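Local coordinates for CELL WALL surface anchor family protein (Streptococcus pneumoniae, PDB 2X9Z) that probably serves as the repeating backbone subunit of the pneumococcal pilus, a surface fibre linked to cell adhesion, at residues A[34-48]-A[104-118]. The protein carries 1 engineered substitution. Numbering follows the deposited sequence.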
ATOM      1  N   VAL A  34       6.091  15.908  -7.753  1.00 11.32           N
ATOM      2  CA  VAL A  34       5.783  15.859  -6.330  1.00 11.68           C
ATOM      3  C   VAL A  34       6.690  14.824  -5.662  1.00 10.86           C
ATOM      4  O   VAL A  34       6.716  13.663  -6.070  1.00 11.69           O
ATOM      5  CB  VAL A  34       4.300  15.483  -6.108  1.00 15.20           C
ATOM      6  CG1 VAL A  34       3.955  15.503  -4.626  1.00 18.07           C
ATOM      7  CG2 VAL A  34       3.386  16.431  -6.896  1.00 16.27           C
ATOM      8  N   GLU A  35       7.431  15.246  -4.643  1.00 12.44           N
ATOM      9  CA  GLU A  35       8.403  14.376  -3.990  1.00 12.74           C
ATOM     10  C   GLU A  35       7.826  13.754  -2.725  1.00 11.11           C
ATOM     11  O   GLU A  35       7.246  14.449  -1.883  1.00 12.44           O
ATOM     12  CB  GLU A  35       9.671  15.157  -3.662  1.00 15.48           C
ATOM     13  CG  GLU A  35      10.388  15.667  -4.901  1.00 20.77           C
ATOM     14  CD  GLU A  35      11.552  16.565  -4.564  1.00 32.49           C
ATOM     15  OE1 GLU A  35      11.307  17.725  -4.167  1.00 39.26           O
ATOM     16  OE2 GLU A  35      12.705  16.111  -4.694  1.00 36.14           O
ATOM     17  N   TYR A  36       8.015  12.442  -2.596  1.00  9.53           N
ATOM     18  CA  TYR A  36       7.461  11.657  -1.504  1.00  9.47           C
ATOM     19  C   TYR A  36       8.534  10.951  -0.693  1.00  9.15           C
ATOM     20  O   TYR A  36       9.629  10.676  -1.182  1.00 10.36           O
ATOM     21  CB  TYR A  36       6.535  10.580  -2.064  1.00 10.83           C
ATOM     22  CG  TYR A  36       5.200  11.089  -2.562  1.00 12.05           C
ATOM     23  CD1 TYR A  36       5.024  11.489  -3.883  1.00 13.02           C
ATOM     24  CD2 TYR A  36       4.112  11.160  -1.712  1.00 14.43           C
ATOM     25  CE1 TYR A  36       3.797  11.948  -4.335  1.00 12.91           C
ATOM     26  CE2 TYR A  36       2.894  11.604  -2.154  1.00 14.25           C
ATOM     27  CZ  TYR A  36       2.734  11.996  -3.460  1.00 14.67           C
ATOM     28  OH  TYR A  36       1.500  12.449  -3.874  1.00 16.55           O
ATOM     29  N   GLU A  37       8.188  10.623   0.545  1.00 10.84           N
ATOM     30  CA  GLU A  37       9.043   9.776   1.358  1.00 11.91           C
ATOM     31  C   GLU A  37       8.216   8.883   2.277  1.00 11.81           C
ATOM     32  O   GLU A  37       7.139   9.270   2.758  1.00 14.38           O
ATOM     33  CB  GLU A  37      10.034  10.614   2.163  1.00 14.95           C
ATOM     34  CG  GLU A  37       9.390  11.497   3.202  1.00 15.68           C
ATOM     35  CD  GLU A  37      10.391  12.398   3.896  1.00 18.44           C
ATOM     36  OE1 GLU A  37      10.159  12.745   5.068  1.00 19.43           O
ATOM     37  OE2 GLU A  37      11.408  12.763   3.269  1.00 19.63           O
ATOM     38  N   ILE A  38       8.726   7.676   2.498  1.00 10.67           N
ATOM     39  CA  ILE A  38       8.140   6.721   3.423  1.00 11.17           C
ATOM     40  C   ILE A  38       9.232   6.434   4.450  1.00 11.26           C
ATOM     41  O   ILE A  38      10.339   6.033   4.085  1.00 11.87           O
ATOM     42  CB  ILE A  38       7.778   5.402   2.703  1.00 11.54           C
ATOM     43  CG1 ILE A  38       6.853   5.658   1.504  1.00 12.47           C
ATOM     44  CG2 ILE A  38       7.181   4.399   3.683  1.00 13.27           C
ATOM     45  CD1 ILE A  38       6.784   4.484   0.568  1.00 14.51           C
ATOM     46  N   VAL A  39       8.928   6.663   5.724  1.00 10.57           N
ATOM     47  CA  VAL A  39       9.898   6.456   6.790  1.00 10.24           C
ATOM     48  C   VAL A  39       9.383   5.368   7.727  1.00  9.89           C
ATOM     49  O   VAL A  39       8.237   5.439   8.196  1.00 11.23           O
ATOM     50  CB  VAL A  39      10.150   7.759   7.583  1.00 11.50           C
ATOM     51  CG1 VAL A  39      11.026   7.488   8.788  1.00 12.29           C
ATOM     52  CG2 VAL A  39      10.770   8.828   6.679  1.00 13.33           C
ATOM     53  N   THR A  40      10.218   4.359   7.975  1.00 10.41           N
ATOM     54  CA  THR A  40       9.833   3.215   8.799  1.00 10.62           C
ATOM     55  C   THR A  40      10.857   3.004   9.901  1.00 10.95           C
ATOM     56  O   THR A  40      12.064   3.027   9.652  1.00 13.18           O
ATOM     57  CB  THR A  40       9.730   1.928   7.946  1.00 11.10           C
ATOM     58  OG1 THR A  40       8.893   2.188   6.814  1.00 11.95           O
ATOM     59  CG2 THR A  40       9.135   0.785   8.757  1.00 12.19           C
ATOM     60  N   LYS A  41      10.369   2.818  11.122  1.00 11.71           N
ATOM     61  CA  LYS A  41      11.222   2.539  12.263  1.00 12.68           C
ATOM     62  C   LYS A  41      11.107   1.064  12.609  1.00 11.89           C
ATOM     63  O   LYS A  41      10.023   0.577  12.921  1.00 14.43           O
ATOM     64  CB  LYS A  41      10.784   3.364  13.475  1.00 14.91           C
ATOM     65  CG  LYS A  41      10.772   4.856  13.253  1.00 18.92           C
ATOM     66  CD  LYS A  41      12.165   5.437  13.229  1.00 22.42           C
ATOM     67  CE  LYS A  41      12.104   6.956  13.116  1.00 24.97           C
ATOM     68  NZ  LYS A  41      13.461   7.576  13.070  1.00 25.72           N
ATOM     69  N   ILE A  42      12.230   0.363  12.553  1.00 12.94           N
ATOM     70  CA  ILE A  42      12.272  -1.052  12.884  1.00 13.49           C
ATOM     71  C   ILE A  42      12.907  -1.193  14.261  1.00 13.01           C
ATOM     72  O   ILE A  42      13.964  -0.621  14.518  1.00 12.88           O
ATOM     73  CB  ILE A  42      13.062  -1.827  11.808  1.00 14.39           C
ATOM     74  CG1 ILE A  42      12.291  -1.765  10.479  1.00 19.16           C
ATOM     75  CG2 ILE A  42      13.339  -3.275  12.237  1.00 14.76           C
ATOM     76  CD1 ILE A  42      12.963  -2.462   9.336  1.00 21.74           C
ATOM     77  N   PRO A  43      12.242  -1.925  15.166  1.00 14.64           N
ATOM     78  CA  PRO A  43      12.700  -1.999  16.559  1.00 15.62           C
ATOM     79  C   PRO A  43      14.051  -2.708  16.705  1.00 13.97           C
ATOM     80  O   PRO A  43      14.452  -3.495  15.845  1.00 15.11           O
ATOM     81  CB  PRO A  43      11.598  -2.819  17.250  1.00 21.31           C
ATOM     82  CG  PRO A  43      10.442  -2.816  16.319  1.00 24.81           C
ATOM     83  CD  PRO A  43      11.020  -2.711  14.943  1.00 19.14           C
ATOM     84  N   ALA A  44      14.757  -2.423  17.793  1.00 13.73           N
ATOM     85  CA  ALA A  44      15.959  -3.188  18.132  1.00 13.86           C
ATOM     86  C   ALA A  44      15.658  -4.687  18.235  1.00 14.08           C
ATOM     87  O   ALA A  44      14.554  -5.093  18.622  1.00 14.23           O
ATOM     88  CB  ALA A  44      16.565  -2.679  19.434  1.00 14.43           C
ATOM     89  N   LEU A  45      16.645  -5.499  17.866  1.00 14.53           N
ATOM     90  CA  LEU A  45      16.577  -6.958  18.006  1.00 15.53           C
ATOM     91  C   LEU A  45      15.472  -7.607  17.170  1.00 15.20           C
ATOM     92  O   LEU A  45      14.922  -8.638  17.555  1.00 17.95           O
ATOM     93  CB  LEU A  45      16.458  -7.369  19.484  1.00 18.66           C
ATOM     94  CG  LEU A  45      17.546  -6.794  20.393  1.00 21.91           C
ATOM     95  CD1 LEU A  45      17.336  -7.226  21.840  1.00 24.05           C
ATOM     96  CD2 LEU A  45      18.931  -7.199  19.907  1.00 24.38           C
ATOM     97  N   ALA A  46      15.164  -7.012  16.022  1.00 13.97           N
ATOM     98  CA  ALA A  46      14.205  -7.596  15.094  1.00 13.64           C
ATOM     99  C   ALA A  46      14.752  -8.870  14.453  1.00 13.82           C
ATOM    100  O   ALA A  46      15.963  -9.034  14.311  1.00 13.79           O
ATOM    101  CB  ALA A  46      13.829  -6.574  14.017  1.00 14.36           C
ATOM    102  N   ASN A  47      13.854  -9.773  14.074  1.00 13.57           N
ATOM    103  CA  ASN A  47      14.246 -10.976  13.349  1.00 15.27           C
ATOM    104  C   ASN A  47      13.272 -11.263  12.208  1.00 14.54           C
ATOM    105  O   ASN A  47      12.731 -12.364  12.091  1.00 15.21           O
ATOM    106  CB  ASN A  47      14.345 -12.176  14.291  1.00 19.56           C
ATOM    107  CG  ASN A  47      15.073 -13.345  13.664  1.00 27.26           C
ATOM    108  OD1 ASN A  47      15.977 -13.157  12.846  1.00 31.38           O
ATOM    109  ND2 ASN A  47      14.684 -14.558  14.040  1.00 29.35           N
ATOM    110  N   TYR A  48      13.051 -10.264  11.360  1.00 13.88           N
ATOM    111  CA  TYR A  48      12.068 -10.402  10.303  1.00 13.10           C
ATOM    112  C   TYR A  48      12.566 -11.309   9.189  1.00 12.52           C
ATOM    113  O   TYR A  48      13.727 -11.232   8.783  1.00 14.42           O
ATOM    114  CB  TYR A  48      11.719  -9.041   9.707  1.00 12.44           C
ATOM    115  CG  TYR A  48      11.108  -8.038  10.668  1.00 12.27           C
ATOM    116  CD1 TYR A  48      10.518  -8.441  11.862  1.00 13.21           C
ATOM    117  CD2 TYR A  48      11.101  -6.679  10.360  1.00 13.07           C
ATOM    118  CE1 TYR A  48       9.956  -7.508  12.730  1.00 13.51           C
ATOM    119  CE2 TYR A  48      10.548  -5.746  11.213  1.00 13.71           C
ATOM    120  CZ  TYR A  48       9.973  -6.157  12.399  1.00 14.29           C
ATOM    121  OH  TYR A  48       9.419  -5.202  13.237  1.00 17.04           O
ATOM    122  N   ASN A 104      17.929  -6.267  10.991  1.00 11.48           N
ATOM    123  CA  ASN A 104      17.656  -7.287  12.002  1.00 12.36           C
ATOM    124  C   ASN A 104      18.778  -7.364  13.027  1.00 11.43           C
ATOM    125  O   ASN A 104      19.938  -7.069  12.714  1.00 12.07           O
ATOM    126  CB  ASN A 104      17.522  -8.670  11.360  1.00 12.94           C
ATOM    127  CG  ASN A 104      16.155  -8.921  10.763  1.00 12.97           C
ATOM    128  OD1 ASN A 104      15.169  -8.275  11.125  1.00 13.45           O
ATOM    129  ND2 ASN A 104      16.087  -9.880   9.845  1.00 12.85           N
ATOM    130  N   ASP A 105      18.439  -7.786  14.243  1.00 12.82           N
ATOM    131  CA  ASP A 105      19.437  -8.029  15.278  1.00 14.03           C
ATOM    132  C   ASP A 105      20.375  -6.839  15.489  1.00 13.86           C
ATOM    133  O   ASP A 105      21.592  -7.005  15.634  1.00 14.90           O
ATOM    134  CB  ASP A 105      20.249  -9.289  14.960  1.00 16.36           C
ATOM    135  CG  ASP A 105      21.003  -9.827  16.170  1.00 22.65           C
ATOM    136  OD1 ASP A 105      20.558  -9.581  17.313  1.00 24.40           O
ATOM    137  OD2 ASP A 105      22.038 -10.506  15.978  1.00 26.15           O
ATOM    138  N   GLN A 106      19.793  -5.643  15.512  1.00 12.65           N
ATOM    139  CA  GLN A 106      20.536  -4.419  15.807  1.00 12.05           C
ATOM    140  C   GLN A 106      20.206  -3.936  17.222  1.00 13.04           C
ATOM    141  O   GLN A 106      19.141  -4.254  17.762  1.00 14.33           O
ATOM    142  CB  GLN A 106      20.236  -3.342  14.762  1.00 11.96           C
ATOM    143  CG  GLN A 106      20.496  -3.827  13.346  1.00 12.26           C
ATOM    144  CD  GLN A 106      21.960  -4.186  13.098  1.00 11.86           C
ATOM    145  OE1 GLN A 106      22.874  -3.557  13.637  1.00 12.76           O
ATOM    146  NE2 GLN A 106      22.183  -5.179  12.256  1.00 12.67           N
ATOM    147  N   ASN A 107      21.116  -3.179  17.829  1.00 14.89           N
ATOM    148  CA  ASN A 107      20.962  -2.827  19.242  1.00 16.07           C
ATOM    149  C   ASN A 107      20.157  -1.556  19.507  1.00 15.12           C
ATOM    150  O   ASN A 107      19.915  -1.187  20.658  1.00 19.24           O
ATOM    151  CB  ASN A 107      22.317  -2.818  19.972  1.00 21.86           C
ATOM    152  CG  ASN A 107      23.009  -1.460  19.955  1.00 28.33           C
ATOM    153  OD1 ASN A 107      22.714  -0.595  19.130  1.00 31.78           O
ATOM    154  ND2 ASN A 107      23.953  -1.277  20.878  1.00 29.29           N
ATOM    155  N   ALA A 108      19.720  -0.913  18.430  1.00 13.15           N
ATOM    156  CA  ALA A 108      18.896   0.283  18.512  1.00 14.04           C
ATOM    157  C   ALA A 108      17.918   0.277  17.351  1.00 12.48           C
ATOM    158  O   ALA A 108      18.112  -0.430  16.365  1.00 13.96           O
ATOM    159  CB  ALA A 108      19.762   1.540  18.468  1.00 16.62           C
ATOM    160  N   GLU A 109      16.872   1.082  17.468  1.00 12.67           N
ATOM    161  CA  GLU A 109      15.912   1.280  16.397  1.00 14.70           C
ATOM    162  C   GLU A 109      16.630   1.684  15.108  1.00 13.71           C
ATOM    163  O   GLU A 109      17.560   2.493  15.142  1.00 15.27           O
ATOM    164  CB  GLU A 109      14.955   2.388  16.819  1.00 19.51           C
ATOM    165  CG  GLU A 109      13.670   2.488  16.045  0.79 24.91           C
ATOM    166  CD  GLU A 109      12.781   3.578  16.610  0.60 29.73           C
ATOM    167  OE1 GLU A 109      13.274   4.714  16.770  0.69 32.73           O
ATOM    168  OE2 GLU A 109      11.603   3.300  16.912  0.62 29.75           O
ATOM    169  N   LYS A 110      16.196   1.122  13.983  1.00 12.85           N
ATOM    170  CA  LYS A 110      16.773   1.437  12.678  1.00 12.60           C
ATOM    171  C   LYS A 110      15.727   2.161  11.841  1.00 13.01           C
ATOM    172  O   LYS A 110      14.540   1.820  11.879  1.00 15.65           O
ATOM    173  CB  LYS A 110      17.235   0.166  11.949  1.00 13.81           C
ATOM    174  CG  LYS A 110      18.309  -0.640  12.682  1.00 15.17           C
ATOM    175  CD  LYS A 110      19.597   0.148  12.910  1.00 21.04           C
ATOM    176  CE  LYS A 110      20.581  -0.057  11.781  1.00 20.63           C
ATOM    177  NZ  LYS A 110      21.798   0.800  11.913  1.00 18.09           N
ATOM    178  N   THR A 111      16.157   3.170  11.096  1.00 11.01           N
ATOM    179  CA  THR A 111      15.233   3.966  10.304  1.00 11.47           C
ATOM    180  C   THR A 111      15.444   3.734   8.823  1.00 10.63           C
ATOM    181  O   THR A 111      16.508   4.047   8.286  1.00 12.05           O
ATOM    182  CB  THR A 111      15.426   5.459  10.589  1.00 12.97           C
ATOM    183  OG1 THR A 111      15.186   5.707  11.980  1.00 14.51           O
ATOM    184  CG2 THR A 111      14.470   6.291   9.758  1.00 12.53           C
ATOM    185  N   VAL A 112      14.421   3.201   8.159  1.00  9.74           N
ATOM    186  CA  VAL A 112      14.464   3.021   6.711  1.00 10.97           C
ATOM    187  C   VAL A 112      13.735   4.188   6.067  1.00 11.37           C
ATOM    188  O   VAL A 112      12.634   4.526   6.484  1.00 13.44           O
ATOM    189  CB  VAL A 112      13.785   1.703   6.266  1.00 11.14           C
ATOM    190  CG1 VAL A 112      13.945   1.509   4.760  1.00 11.45           C
ATOM    191  CG2 VAL A 112      14.370   0.517   7.016  1.00 12.57           C
ATOM    192  N   LYS A 113      14.352   4.808   5.067  1.00  9.39           N
ATOM    193  CA  LYS A 113      13.700   5.875   4.326  1.00 10.53           C
ATOM    194  C   LYS A 113      13.705   5.551   2.836  1.00  9.94           C
ATOM    195  O   LYS A 113      14.744   5.223   2.254  1.00 11.41           O
ATOM    196  CB  LYS A 113      14.407   7.211   4.576  1.00 12.18           C
ATOM    197  CG  LYS A 113      13.798   8.399   3.838  1.00 17.52           C
ATOM    198  CD  LYS A 113      14.475   9.688   4.284  1.00 24.76           C
ATOM    199  CE  LYS A 113      14.070  10.878   3.446  1.00 33.21           C
ATOM    200  NZ  LYS A 113      14.821  12.083   3.884  1.00 37.39           N
ATOM    201  N   ILE A 114      12.530   5.628   2.230  1.00  9.59           N
ATOM    202  CA  ILE A 114      12.369   5.398   0.804  1.00 10.10           C
ATOM    203  C   ILE A 114      11.846   6.692   0.200  1.00  9.80           C
ATOM    204  O   ILE A 114      10.847   7.247   0.666  1.00 11.37           O
ATOM    205  CB  ILE A 114      11.358   4.273   0.527  1.00 11.23           C
ATOM    206  CG1 ILE A 114      11.835   2.969   1.169  1.00 11.38           C
ATOM    207  CG2 ILE A 114      11.132   4.105  -0.985  1.00 11.04           C
ATOM    208  CD1 ILE A 114      10.775   1.877   1.169  1.00 13.48           C
ATOM    209  N   THR A 115      12.532   7.198  -0.817  1.00 10.02           N
ATOM    210  CA  THR A 115      12.101   8.427  -1.476  1.00  9.90           C
ATOM    211  C   THR A 115      11.841   8.160  -2.950  1.00  9.82           C
ATOM    212  O   THR A 115      12.433   7.254  -3.550  1.00 11.40           O
ATOM    213  CB  THR A 115      13.137   9.559  -1.324  1.00 11.77           C
ATOM    214  OG1 THR A 115      14.358   9.184  -1.970  1.00 15.35           O
ATOM    215  CG2 THR A 115      13.431   9.838   0.139  1.00 12.89           C
ATOM    216  N   TYR A 116      10.953   8.958  -3.533  1.00 10.62           N
ATOM    217  CA  TYR A 116      10.618   8.852  -4.954  1.00  9.37           C
ATOM    218  C   TYR A 116       9.760  10.047  -5.326  1.00  8.96           C
ATOM    219  O   TYR A 116       9.361  10.822  -4.463  1.00 10.04           O
ATOM    220  CB  TYR A 116       9.853   7.556  -5.245  1.00 10.40           C
ATOM    221  CG  TYR A 116       8.467   7.524  -4.647  1.00 11.29           C
ATOM    222  CD1 TYR A 116       7.363   7.972  -5.376  1.00 11.44           C
ATOM    223  CD2 TYR A 116       8.256   7.062  -3.355  1.00 11.95           C
ATOM    224  CE1 TYR A 116       6.079   7.954  -4.837  1.00 12.24           C
ATOM    225  CE2 TYR A 116       6.976   7.033  -2.803  1.00 11.51           C
ATOM    226  CZ  TYR A 116       5.896   7.485  -3.551  1.00 10.72           C
ATOM    227  OH  TYR A 116       4.636   7.462  -3.013  1.00 12.66           O
ATOM    228  N   SER A 117       9.471  10.194  -6.608  1.00 10.82           N
ATOM    229  CA  SER A 117       8.575  11.265  -7.019  1.00 11.04           C
ATOM    230  C   SER A 117       7.477  10.761  -7.940  1.00 10.27           C
ATOM    231  O   SER A 117       7.553   9.645  -8.478  1.00 10.61           O
ATOM    232  CB  SER A 117       9.346  12.414  -7.668  1.00 11.49           C
ATOM    233  OG  SER A 117       9.969  12.001  -8.869  1.00 11.08           O
ATOM    234  N   ALA A 118       6.449  11.591  -8.095  1.00 10.47           N
ATOM    235  CA  ALA A 118       5.367  11.341  -9.034  1.00 10.03           C
ATOM    236  C   ALA A 118       5.001  12.672  -9.657  1.00 11.43           C
ATOM    237  O   ALA A 118       5.298  13.720  -9.101  1.00 14.16           O
ATOM    238  CB  ALA A 118       4.176  10.737  -8.329  1.00 11.63           C
TER
HETATM  239  O   HOH W   1      10.493   3.196   4.811  1.00 12.56           O
HETATM  240  O   HOH W   2      16.598  -2.173  14.906  1.00 22.93           O
HETATM  241  O   HOH W   3      16.961  -4.846  14.850  1.00 11.91           O
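The ring of Tyr-116 lies over the CB of Tyr-36, the bump that meets one face of that ring, 3.5 Å from Tyr-116 CZ. Because Tyr-116 CG sits between backbone N and carbonyl carbon (chi1 68°), the ring leans across the neighbouring strand; the two ring planes are nearly parallel, at 9°, but slid apart, with Tyr-116 OH above one face of Tyr-36. Ile-38 CD1 abuts the edge of the Tyr-116 ring, near its plane, 4.2 Å from Tyr-116 CE2, and farther along Ile-42 CD1 fits against Val-112 CG2 at 4.0 Å. Strands 34-42 and 110-118, both in the pilin-backbone Cna-B-like family region, are adjacent inside a five-stranded antiparallel sheet, 34-42 flanked outward by strand 4-9 and 110-118 by strand 61-72. The tyrosine and isoleucine face packs toward strand 50-57 of a second sheet, where Trp-53 touches Val-112 and Ile-114. On that face a water bonds Ile-38 O, Val-112 O and Thr-40 OG1, the last also bound by Trp-53. The other face is more polar: Lys-41, bent at chi2 (-74°), lies alongside Thr-111, and Lys-41 NZ donates a hydrogen bond to Thr-111 OG1 at 2.8 Å, while Val-39 CG1 rests on Thr-111 CG2. Lys-113, fully extended, makes a long salt bridge of 3.5 Å from NZ to Glu-37 OE2, a carboxylate also gripped by the backbone N atoms of Gly-11 and Ala-13. Beyond the strands, the Pro-43 to Ala-46 type II turn sets Ala-44 CB against Gln-106 O, which accepts Leu-45 N at 2.8 Å; Asp-105 N bonds Ala-46 O. The Asn-104 amide clasps Tyr-48: ND2 gives a bond to Tyr-48 O on a lone pair, whereas Tyr-48 N approaches Asn-104 OD1 from above the carbonyl plane at 2.9 Å.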